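Local coordinates for protein YciF (Escherichia coli, PDB 2GS4) that is a homodimeric stress protein of the ferritin-like, rubrerythrin-related class and probably binds metal, its precise function being unknown, at residues 7-11 with 67-71; 17-21 with 112-117; 46-50 with 142-146; 96-100 with 157-161. The contacts are given in a common frame with arbitrary orientation. Residue numbers count along the deposited sequence, not the author numbering.

Contact 1 (7-11 with 67-71)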
loop_
_atom_site.group_PDB
_atom_site.type_symbol
_atom_site.label_atom_id
_atom_site.label_comp_id
_atom_site.label_asym_id
_atom_site.label_seq_id
_atom_site.Cartn_x
_atom_site.Cartn_y
_atom_site.Cartn_z
ATOM N N GLU A 7 0.038 15.426 -13.475
ATOM C CA GLU A 7 -1.353 15.677 -13.178
ATOM C C GLU A 7 -2.138 14.360 -13.119
ATOM O O GLU A 7 -2.919 14.148 -12.189
ATOM C CB GLU A 7 -1.910 16.609 -14.255
ATOM C CG GLU A 7 -2.680 17.775 -13.703
ATOM C CD GLU A 7 -3.782 17.307 -12.798
ATOM O OE1 GLU A 7 -4.437 16.309 -13.162
ATOM O OE2 GLU A 7 -3.997 17.926 -11.737
ATOM N N ASP A 8 -1.936 13.478 -14.099
ATOM C CA ASP A 8 -2.636 12.190 -14.098
ATOM C C ASP A 8 -2.213 11.380 -12.875
ATOM O O ASP A 8 -3.040 10.737 -12.233
ATOM C CB ASP A 8 -2.318 11.344 -15.339
ATOM C CG ASP A 8 -2.795 11.969 -16.639
ATOM O OD1 ASP A 8 -3.893 12.567 -16.676
ATOM O OD2 ASP A 8 -2.065 11.830 -17.644
ATOM N N VAL A 9 -0.916 11.402 -12.562
ATOM C CA VAL A 9 -0.401 10.670 -11.404
ATOM C C VAL A 9 -1.046 11.231 -10.144
ATOM O O VAL A 9 -1.473 10.479 -9.272
ATOM C CB VAL A 9 1.143 10.802 -11.259
ATOM C CG1 VAL A 9 1.602 10.146 -9.952
ATOM C CG2 VAL A 9 1.848 10.135 -12.431
ATOM N N PHE A 10 -1.107 12.555 -10.052
ATOM C CA PHE A 10 -1.707 13.198 -8.894
ATOM C C PHE A 10 -3.175 12.837 -8.736
ATOM O O PHE A 10 -3.608 12.475 -7.635
ATOM C CB PHE A 10 -1.549 14.722 -8.971
ATOM C CG PHE A 10 -2.161 15.455 -7.799
ATOM C CD1 PHE A 10 -3.348 16.164 -7.949
ATOM C CD2 PHE A 10 -1.555 15.430 -6.541
ATOM C CE1 PHE A 10 -3.930 16.831 -6.862
ATOM C CE2 PHE A 10 -2.126 16.089 -5.456
ATOM C CZ PHE A 10 -3.316 16.795 -5.619
ATOM N N ILE A 11 -3.944 12.923 -9.821
ATOM C CA ILE A 11 -5.356 12.593 -9.721
ATOM C C ILE A 11 -5.532 11.119 -9.334
ATOM O O ILE A 11 -6.380 10.782 -8.513
ATOM C CB ILE A 11 -6.130 12.941 -11.038
ATOM C CG1 ILE A 11 -7.615 12.696 -10.830
ATOM C CG2 ILE A 11 -5.607 12.148 -12.219
ATOM C CD1 ILE A 11 -8.098 13.389 -9.623
ATOM N N ASN A 67 -9.592 21.365 -13.187
ATOM C CA ASN A 67 -9.308 20.096 -13.855
ATOM C C ASN A 67 -9.411 18.855 -12.967
ATOM O O ASN A 67 -9.556 17.741 -13.468
ATOM C CB ASN A 67 -7.902 20.145 -14.432
ATOM C CG ASN A 67 -6.859 20.353 -13.358
ATOM O OD1 ASN A 67 -6.903 21.341 -12.624
ATOM N ND2 ASN A 67 -5.921 19.423 -13.252
ATOM N N LEU A 68 -9.326 19.037 -11.656
ATOM C CA LEU A 68 -9.376 17.903 -10.741
ATOM C C LEU A 68 -10.745 17.212 -10.656
ATOM O O LEU A 68 -11.785 17.841 -10.839
ATOM C CB LEU A 68 -8.905 18.356 -9.350
ATOM C CG LEU A 68 -7.494 18.967 -9.315
ATOM C CD1 LEU A 68 -7.082 19.320 -7.895
ATOM C CD2 LEU A 68 -6.511 17.977 -9.916
ATOM N N LYS A 69 -10.723 15.904 -10.411
ATOM C CA LYS A 69 -11.933 15.081 -10.279
ATOM C C LYS A 69 -11.492 13.901 -9.412
ATOM O O LYS A 69 -10.318 13.791 -9.101
ATOM C CB LYS A 69 -12.391 14.552 -11.653
ATOM C CG LYS A 69 -13.824 13.973 -11.669
ATOM C CD LYS A 69 -14.160 13.245 -12.977
ATOM C CE LYS A 69 -13.761 11.768 -12.946
ATOM N NZ LYS A 69 -14.835 10.870 -12.418
ATOM N N ILE A 70 -12.414 13.048 -8.980
ATOM C CA ILE A 70 -12.027 11.866 -8.212
ATOM C C ILE A 70 -12.479 10.729 -9.107
ATOM O O ILE A 70 -13.648 10.669 -9.477
ATOM C CB ILE A 70 -12.779 11.714 -6.855
ATOM C CG1 ILE A 70 -12.310 12.768 -5.854
ATOM C CG2 ILE A 70 -12.535 10.323 -6.279
ATOM C CD1 ILE A 70 -10.839 12.676 -5.519
ATOM N N LYS A 71 -11.566 9.846 -9.486
ATOM C CA LYS A 71 -11.952 8.725 -10.324
ATOM C C LYS A 71 -12.291 7.562 -9.387
ATOM O O LYS A 71 -11.613 7.347 -8.386
ATOM C CB LYS A 71 -10.817 8.385 -11.305
ATOM C CG LYS A 71 -10.587 9.482 -12.377
ATOM C CD LYS A 71 -9.429 9.168 -13.331
ATOM C CE LYS A 71 -9.503 10.021 -14.603
ATOM N NZ LYS A 71 -10.657 9.647 -15.477
#
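Here an extended loop packs on the start of a helix at one end of a ferritin-like four-helix bundle. Residues 67-71 belong to the connection that leads from helix 38-63 to the short helix 76-89, and they lie against the opening turns of helix 6-33. The closest CA pair is Ile11 with Leu68, at 6.7 Å, and together the segments bury 295 Å². Ile11 is the most covered residue, with 87 Å² of its surface hidden by the loop. Its CA-to-CB bond points toward the loop, and its side chain lies along the backbone of Lys69 and Ile70. Leu68 CD2 reaches both Glu7 and Phe10: it approaches the edge of the Phe10 ring, 4.1 Å from Phe10 CD1, while the ring itself also packs on Leu120 and Leu123 of helix 95-126. At the polar border Tyr129 gathers the two segments, since its OH is hydrogen-bonded both to OE2 of Glu7 and to ND2 of Asn67. Further along, Ser15 of helix 6-33 makes a hydrogen bond to the backbone N of Lys71. On its other approach, Leu68 CD2 lies 3.1 Å from Glu7 OE2.

Contact 2 (17-21 with 112-117)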
loop_
_atom_site.group_PDB
_atom_site.type_symbol
_atom_site.label_atom_id
_atom_site.label_comp_id
_atom_site.label_asym_id
_atom_site.label_seq_id
_atom_site.Cartn_x
_atom_site.Cartn_y
_atom_site.Cartn_z
ATOM N N THR A 17 -6.410 7.629 -2.527
ATOM C CA THR A 17 -6.482 8.049 -1.135
ATOM C C THR A 17 -7.941 8.290 -0.715
ATOM O O THR A 17 -8.323 7.967 0.414
ATOM C CB THR A 17 -5.604 9.301 -0.895
ATOM O OG1 THR A 17 -4.223 8.910 -0.897
ATOM C CG2 THR A 17 -5.933 9.964 0.427
ATOM N N TYR A 18 -8.758 8.824 -1.623
ATOM C CA TYR A 18 -10.174 9.059 -1.324
ATOM C C TYR A 18 -10.770 7.700 -0.955
ATOM O O TYR A 18 -11.463 7.563 0.048
ATOM C CB TYR A 18 -10.904 9.614 -2.551
ATOM C CG TYR A 18 -12.321 10.098 -2.289
ATOM C CD1 TYR A 18 -12.557 11.366 -1.757
ATOM C CD2 TYR A 18 -13.422 9.292 -2.581
ATOM C CE1 TYR A 18 -13.853 11.822 -1.523
ATOM C CE2 TYR A 18 -14.732 9.742 -2.347
ATOM C CZ TYR A 18 -14.934 11.008 -1.819
ATOM O OH TYR A 18 -16.210 11.469 -1.590
ATOM N N SER A 19 -10.478 6.693 -1.770
ATOM C CA SER A 19 -10.974 5.346 -1.513
ATOM C C SER A 19 -10.465 4.830 -0.167
ATOM O O SER A 19 -11.227 4.259 0.602
ATOM C CB SER A 19 -10.556 4.399 -2.647
ATOM O OG SER A 19 -10.706 3.038 -2.274
ATOM N N ALA A 20 -9.184 5.046 0.120
ATOM C CA ALA A 20 -8.588 4.591 1.372
ATOM C C ALA A 20 -9.290 5.171 2.599
ATOM O O ALA A 20 -9.545 4.462 3.563
ATOM C CB ALA A 20 -7.100 4.954 1.398
ATOM N N GLU A 21 -9.575 6.469 2.561
ATOM C CA GLU A 21 -10.242 7.143 3.673
ATOM C C GLU A 21 -11.655 6.589 3.844
ATOM O O GLU A 21 -12.126 6.388 4.967
ATOM C CB GLU A 21 -10.285 8.660 3.411
ATOM C CG GLU A 21 -8.901 9.305 3.295
ATOM C CD GLU A 21 -8.172 9.396 4.633
ATOM O OE1 GLU A 21 -8.453 8.571 5.532
ATOM O OE2 GLU A 21 -7.307 10.287 4.783
ATOM N N TYR A 112 1.195 4.130 6.143
ATOM C CA TYR A 112 0.683 4.258 4.786
ATOM C C TYR A 112 0.064 5.634 4.522
ATOM O O TYR A 112 0.361 6.270 3.520
ATOM C CB TYR A 112 -0.368 3.180 4.521
ATOM C CG TYR A 112 -0.971 3.216 3.132
ATOM C CD1 TYR A 112 -0.311 2.645 2.047
ATOM C CD2 TYR A 112 -2.217 3.803 2.909
ATOM C CE1 TYR A 112 -0.879 2.651 0.774
ATOM C CE2 TYR A 112 -2.793 3.817 1.644
ATOM C CZ TYR A 112 -2.120 3.236 0.582
ATOM O OH TYR A 112 -2.696 3.217 -0.668
ATOM N N GLU A 113 -0.795 6.093 5.421
ATOM C CA GLU A 113 -1.444 7.385 5.213
ATOM C C GLU A 113 -0.474 8.553 5.167
ATOM O O GLU A 113 -0.556 9.402 4.278
ATOM C CB GLU A 113 -2.510 7.600 6.283
ATOM C CG GLU A 113 -3.675 6.634 6.131
ATOM C CD GLU A 113 -4.647 7.061 5.044
ATOM O OE1 GLU A 113 -5.497 7.929 5.326
ATOM O OE2 GLU A 113 -4.553 6.543 3.911
ATOM N N ILE A 114 0.459 8.585 6.112
ATOM C CA ILE A 114 1.459 9.640 6.162
ATOM C C ILE A 114 2.262 9.696 4.856
ATOM O O ILE A 114 2.402 10.758 4.249
ATOM C CB ILE A 114 2.381 9.427 7.384
ATOM C CG1 ILE A 114 1.592 9.769 8.654
ATOM C CG2 ILE A 114 3.654 10.245 7.251
ATOM C CD1 ILE A 114 2.262 9.364 9.953
ATOM N N ALA A 115 2.769 8.550 4.415
ATOM C CA ALA A 115 3.529 8.499 3.176
ATOM C C ALA A 115 2.660 8.947 1.998
ATOM O O ALA A 115 3.152 9.619 1.086
ATOM C CB ALA A 115 4.065 7.079 2.945
ATOM N N SER A 116 1.375 8.575 2.017
ATOM C CA SER A 116 0.441 8.948 0.949
ATOM C C SER A 116 0.243 10.464 0.851
ATOM O O SER A 116 0.322 11.049 -0.225
ATOM C CB SER A 116 -0.934 8.300 1.171
ATOM O OG SER A 116 -0.996 6.987 0.644
ATOM N N TYR A 117 -0.037 11.096 1.983
ATOM C CA TYR A 117 -0.258 12.536 1.994
ATOM C C TYR A 117 1.030 13.322 1.780
ATOM O O TYR A 117 1.002 14.440 1.266
ATOM C CB TYR A 117 -0.960 12.941 3.298
ATOM C CG TYR A 117 -2.458 12.716 3.228
ATOM C CD1 TYR A 117 -3.288 13.631 2.582
ATOM C CD2 TYR A 117 -3.039 11.575 3.782
ATOM C CE1 TYR A 117 -4.664 13.420 2.493
ATOM C CE2 TYR A 117 -4.413 11.353 3.696
ATOM C CZ TYR A 117 -5.217 12.281 3.053
ATOM O OH TYR A 117 -6.576 12.079 2.983
HETATM O O HOH W 1 -3.978 6.865 1.079
#
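Helices 6-33 and 95-126 pair antiparallel inside the ferritin-like four-helix bundle, their local axes 11.6 Å apart at 152°. Direct hydrogen bonding comes from Tyr117, whose OH donates to Glu21 OE2 over 2.6 Å. Bridging by solvent is a second element: water 1 lies 2.9 Å from Thr17 OG1 and 3.0 Å from Ser116 OG, and it donates to Glu113 OE2 at 2.9 Å. Apolar packing is modest, with Ala20 CB at the edge of the Tyr112 ring, 4.5 Å from CE2; Met78 of helix 76-89 covers Ala20 and Glu113. Electrostatically, two buried carboxylates, Glu21 and Glu113, face each other. Glu143 of helix 130-159 lies against Glu113, a carboxylate-rich interior consistent with the diiron centre of rubrerythrin relatives, although no metal ion is present among these atoms. Both Glu21 oxygens, OE1 and OE2, lie 3.0 Å from Glu113 OE1, a pairing of acceptors rather than a hydrogen bond.

Contact 3 (46-50 with 142-146)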
loop_
_atom_site.group_PDB
_atom_site.type_symbol
_atom_site.label_atom_id
_atom_site.label_comp_id
_atom_site.label_asym_id
_atom_site.label_seq_id
_atom_site.Cartn_x
_atom_site.Cartn_y
_atom_site.Cartn_z
ATOM N N ALA A 46 -11.947 8.868 17.842
ATOM C CA ALA A 46 -11.502 10.214 17.523
ATOM C C ALA A 46 -10.976 10.237 16.089
ATOM O O ALA A 46 -11.269 11.160 15.334
ATOM C CB ALA A 46 -10.410 10.660 18.493
ATOM N N HIS A 47 -10.214 9.217 15.703
ATOM C CA HIS A 47 -9.666 9.189 14.348
ATOM C C HIS A 47 -10.765 8.971 13.311
ATOM O O HIS A 47 -10.643 9.422 12.166
ATOM C CB HIS A 47 -8.606 8.098 14.202
ATOM C CG HIS A 47 -7.767 8.246 12.971
ATOM N ND1 HIS A 47 -7.146 7.179 12.361
ATOM C CD2 HIS A 47 -7.446 9.339 12.238
ATOM C CE1 HIS A 47 -6.479 7.609 11.301
ATOM N NE2 HIS A 47 -6.645 8.914 11.206
ATOM N N LEU A 48 -11.835 8.283 13.710
ATOM C CA LEU A 48 -12.958 8.030 12.817
ATOM C C LEU A 48 -13.579 9.371 12.433
ATOM O O LEU A 48 -13.958 9.588 11.279
ATOM C CB LEU A 48 -14.010 7.163 13.512
ATOM C CG LEU A 48 -15.393 7.142 12.850
ATOM C CD1 LEU A 48 -15.241 6.837 11.372
ATOM C CD2 LEU A 48 -16.292 6.115 13.526
ATOM N N GLU A 49 -13.686 10.264 13.408
ATOM C CA GLU A 49 -14.255 11.579 13.149
ATOM C C GLU A 49 -13.305 12.408 12.300
ATOM O O GLU A 49 -13.714 12.992 11.299
ATOM C CB GLU A 49 -14.565 12.278 14.466
ATOM C CG GLU A 49 -15.615 11.540 15.270
ATOM C CD GLU A 49 -16.841 11.228 14.438
ATOM O OE1 GLU A 49 -17.511 10.211 14.717
ATOM O OE2 GLU A 49 -17.138 12.004 13.500
ATOM N N GLU A 50 -12.030 12.435 12.682
ATOM C CA GLU A 50 -11.018 13.173 11.934
ATOM C C GLU A 50 -10.950 12.677 10.479
ATOM O O GLU A 50 -10.727 13.471 9.572
ATOM C CB GLU A 50 -9.655 13.041 12.654
ATOM C CG GLU A 50 -8.406 13.407 11.849
ATOM C CD GLU A 50 -7.118 13.223 12.655
ATOM O OE1 GLU A 50 -6.144 12.653 12.115
ATOM O OE2 GLU A 50 -7.076 13.652 13.831
ATOM N N GLU A 142 -2.154 15.940 10.772
ATOM C CA GLU A 142 -3.110 15.296 11.668
ATOM C C GLU A 142 -2.778 13.815 11.794
ATOM O O GLU A 142 -2.858 13.239 12.878
ATOM C CB GLU A 142 -4.545 15.463 11.153
ATOM C CG GLU A 142 -5.098 16.880 11.288
ATOM C CD GLU A 142 -6.509 16.997 10.744
ATOM O OE1 GLU A 142 -6.912 16.142 9.923
ATOM O OE2 GLU A 142 -7.215 17.952 11.126
ATOM N N GLU A 143 -2.409 13.198 10.678
ATOM C CA GLU A 143 -2.064 11.783 10.681
ATOM C C GLU A 143 -0.797 11.550 11.490
ATOM O O GLU A 143 -0.661 10.528 12.167
ATOM C CB GLU A 143 -1.891 11.277 9.252
ATOM C CG GLU A 143 -3.205 11.222 8.480
ATOM C CD GLU A 143 -4.282 10.454 9.227
ATOM O OE1 GLU A 143 -5.156 11.097 9.847
ATOM O OE2 GLU A 143 -4.243 9.207 9.208
ATOM N N LYS A 144 0.131 12.497 11.422
ATOM C CA LYS A 144 1.355 12.379 12.200
ATOM C C LYS A 144 0.998 12.473 13.686
ATOM O O LYS A 144 1.495 11.692 14.497
ATOM C CB LYS A 144 2.357 13.468 11.801
ATOM C CG LYS A 144 3.110 13.163 10.491
ATOM C CD LYS A 144 4.113 14.266 10.134
ATOM C CE LYS A 144 4.829 13.968 8.818
ATOM N NZ LYS A 144 5.719 15.095 8.404
ATOM N N ALA A 145 0.114 13.402 14.043
ATOM C CA ALA A 145 -0.283 13.534 15.443
ATOM C C ALA A 145 -1.057 12.293 15.883
ATOM O O ALA A 145 -0.925 11.835 17.022
ATOM C CB ALA A 145 -1.132 14.783 15.649
ATOM N N THR A 146 -1.870 11.748 14.984
ATOM C CA THR A 146 -2.632 10.553 15.316
ATOM C C THR A 146 -1.639 9.418 15.570
ATOM O O THR A 146 -1.796 8.642 16.506
ATOM C CB THR A 146 -3.619 10.182 14.177
ATOM O OG1 THR A 146 -4.632 11.193 14.080
ATOM C CG2 THR A 146 -4.278 8.835 14.432
HETATM O O HOH W 2 -4.702 14.383 14.675
#
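His47 and Glu143 form the leading polar pair, a histidine-carboxylate hydrogen bond across two antiparallel helices of the ferritin-like four-helix bundle. NE2 of His47 donates to OE1 of Glu143 over 3.0 Å at an N-H...acceptor angle of 153°, and more weakly to OE2 of Glu143 at 3.1 Å and 129°. Gln54, one turn beyond Glu50, also donates to Glu143 OE1 and to Glu142 OE1; Arg57 adds a salt bridge to Glu142. The hydroxyl OG1 of Thr146 lies 2.9 Å from Glu50 OE1 and 3.0 Å from Glu142 O, two acceptors competing for its single proton. Water 2 donates to Glu50 OE2 at 2.6 Å and to Glu142 O at 2.8 Å, so solvent helps bridge the helices. Glu50 OE1 and Glu143 OE1 are only 2.9 Å apart, both acceptors. Such clustered acids and a histidine resemble the metal-binding interior of rubrerythrins and would suit a metal site, but these atoms include no ion. The local axes are antiparallel (175°) and a wide 11.6 Å apart, so side chains span the gap: Thr146 CG2 makes a CH-pi contact with the His47 ring, 3.8 Å from the centroid and 5° off the normal.

Contact 4 (96-100 with 157-161)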
loop_
_atom_site.group_PDB
_atom_site.type_symbol
_atom_site.label_atom_id
_atom_site.label_comp_id
_atom_site.label_asym_id
_atom_site.label_seq_id
_atom_site.Cartn_x
_atom_site.Cartn_y
_atom_site.Cartn_z
ATOM N N GLU A 96 -3.902 -7.103 26.873
ATOM C CA GLU A 96 -2.649 -6.471 26.427
ATOM C C GLU A 96 -2.049 -7.002 25.125
ATOM O O GLU A 96 -1.412 -6.247 24.379
ATOM C CB GLU A 96 -1.572 -6.513 27.519
ATOM C CG GLU A 96 -1.852 -5.608 28.709
ATOM C CD GLU A 96 -2.566 -6.334 29.827
ATOM O OE1 GLU A 96 -2.863 -7.534 29.655
ATOM O OE2 GLU A 96 -2.826 -5.712 30.878
ATOM N N VAL A 97 -2.231 -8.294 24.862
ATOM C CA VAL A 97 -1.706 -8.893 23.632
ATOM C C VAL A 97 -2.511 -8.295 22.497
ATOM O O VAL A 97 -1.972 -7.743 21.535
ATOM C CB VAL A 97 -1.917 -10.420 23.619
ATOM C CG1 VAL A 97 -1.250 -11.038 22.417
ATOM C CG2 VAL A 97 -1.380 -11.016 24.906
ATOM N N ARG A 98 -3.822 -8.414 22.644
ATOM C CA ARG A 98 -4.775 -7.909 21.683
ATOM C C ARG A 98 -4.570 -6.436 21.357
ATOM O O ARG A 98 -4.538 -6.050 20.186
ATOM C CB ARG A 98 -6.185 -8.123 22.225
ATOM C CG ARG A 98 -7.258 -7.568 21.337
ATOM C CD ARG A 98 -8.632 -8.006 21.800
ATOM N NE ARG A 98 -9.630 -7.720 20.776
ATOM C CZ ARG A 98 -10.057 -8.601 19.878
ATOM N NH1 ARG A 98 -10.960 -8.244 18.977
ATOM N NH2 ARG A 98 -9.597 -9.848 19.892
ATOM N N ASP A 99 -4.420 -5.615 22.390
ATOM C CA ASP A 99 -4.241 -4.182 22.202
ATOM C C ASP A 99 -2.898 -3.792 21.567
ATOM O O ASP A 99 -2.818 -2.807 20.832
ATOM C CB ASP A 99 -4.444 -3.463 23.541
ATOM C CG ASP A 99 -5.885 -3.566 24.043
ATOM O OD1 ASP A 99 -6.115 -3.365 25.255
ATOM O OD2 ASP A 99 -6.791 -3.843 23.225
ATOM N N ALA A 100 -1.851 -4.566 21.837
ATOM C CA ALA A 100 -0.534 -4.286 21.264
ATOM C C ALA A 100 -0.636 -4.462 19.754
ATOM O O ALA A 100 -0.108 -3.663 18.980
ATOM C CB ALA A 100 0.508 -5.245 21.832
ATOM N N ASN A 157 0.428 0.533 26.959
ATOM C CA ASN A 157 0.049 -0.883 26.962
ATOM C C ASN A 157 1.232 -1.758 27.356
ATOM O O ASN A 157 1.062 -2.802 27.990
ATOM C CB ASN A 157 -0.484 -1.308 25.581
ATOM C CG ASN A 157 -0.970 -2.758 25.551
ATOM O OD1 ASN A 157 -1.904 -3.137 26.260
ATOM N ND2 ASN A 157 -0.328 -3.573 24.729
ATOM N N VAL A 158 2.431 -1.331 26.979
ATOM C CA VAL A 158 3.635 -2.078 27.309
ATOM C C VAL A 158 3.904 -1.999 28.813
ATOM O O VAL A 158 4.372 -2.964 29.416
ATOM C CB VAL A 158 4.848 -1.526 26.527
ATOM C CG1 VAL A 158 6.147 -1.976 27.169
ATOM C CG2 VAL A 158 4.785 -2.007 25.081
ATOM N N ASN A 159 3.584 -0.853 29.413
ATOM C CA ASN A 159 3.803 -0.627 30.846
ATOM C C ASN A 159 2.608 -0.935 31.744
ATOM O O ASN A 159 2.678 -0.789 32.965
ATOM C CB ASN A 159 4.249 0.815 31.083
ATOM C CG ASN A 159 5.613 1.095 30.502
ATOM O OD1 ASN A 159 6.563 0.352 30.742
ATOM N ND2 ASN A 159 5.723 2.171 29.736
ATOM N N LYS A 160 1.514 -1.357 31.125
ATOM C CA LYS A 160 0.290 -1.707 31.827
ATOM C C LYS A 160 0.564 -2.730 32.939
ATOM O O LYS A 160 1.144 -3.788 32.689
ATOM C CB LYS A 160 -0.704 -2.296 30.821
ATOM C CG LYS A 160 -2.059 -2.686 31.391
ATOM C CD LYS A 160 -3.004 -1.495 31.412
ATOM C CE LYS A 160 -3.556 -1.186 30.029
ATOM N NZ LYS A 160 -4.796 -1.965 29.729
ATOM N N LYS A 161 0.161 -2.394 34.162
ATOM C CA LYS A 161 0.302 -3.273 35.330
ATOM C C LYS A 161 -0.900 -2.977 36.220
ATOM O O LYS A 161 -1.542 -3.930 36.712
ATOM C CB LYS A 161 1.583 -2.994 36.139
ATOM C CG LYS A 161 2.899 -3.396 35.482
ATOM C CD LYS A 161 2.946 -4.867 35.054
ATOM C CE LYS A 161 3.061 -5.848 36.218
ATOM N NZ LYS A 161 3.165 -7.254 35.722
#
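Asn157 gives up the most surface here, 84 Å², where the end of helix 130-159 meets the first turns of helix 95-126 at an end of the ferritin-like four-helix bundle. Its ND2 donates to the backbone carbonyl Glu96 O over 2.9 Å at a nearly straight 169°. That same oxygen accepts the helical hydrogen bond from Ala100 N at 3.1 Å, so the amide is its second donor. Asn157 OD1 is buried against Asp99 CB at 3.7 Å and finds no partner in the model; the Asp99 carboxylate instead bonds to Thr35. Glu96, with 67 Å² covered, lies beside Lys160, which contributes 39 Å². Glu96 OE2 comes within 3.2 Å of Lys160 CG, yet stays 4.4 Å from Lys160 NZ, beyond a salt bridge. This chemistry implies that one side-chain-to-backbone hydrogen bond is the only clear polar link between the two segments, while the opposite charges of Glu96 and Lys160 can add no more than loose, longer-range attraction.

In the fold
Contact 2 is the buried one; contact 3, 12 Å away between centres and touching it through Glu113 and Ile114 against Glu143, is partly buried, with His47 and Glu143 its buried members. Between them they engage all four long helices and are dominated by carboxylates, hydroxyls and bridging water. Contacts 1 and 4 are also partly buried but nearer the ends, on opposite sides of the chain's centre, their own centres 42 Å apart. Contact 1 shares helix 6-33 with contact 2, which it meets through Ile70 and Tyr18, and relies mainly on apolar packing. Contact 4 draws on helices 95-126 and 130-159, but replaces the dense acidic cluster with one amide-to-backbone hydrogen bond.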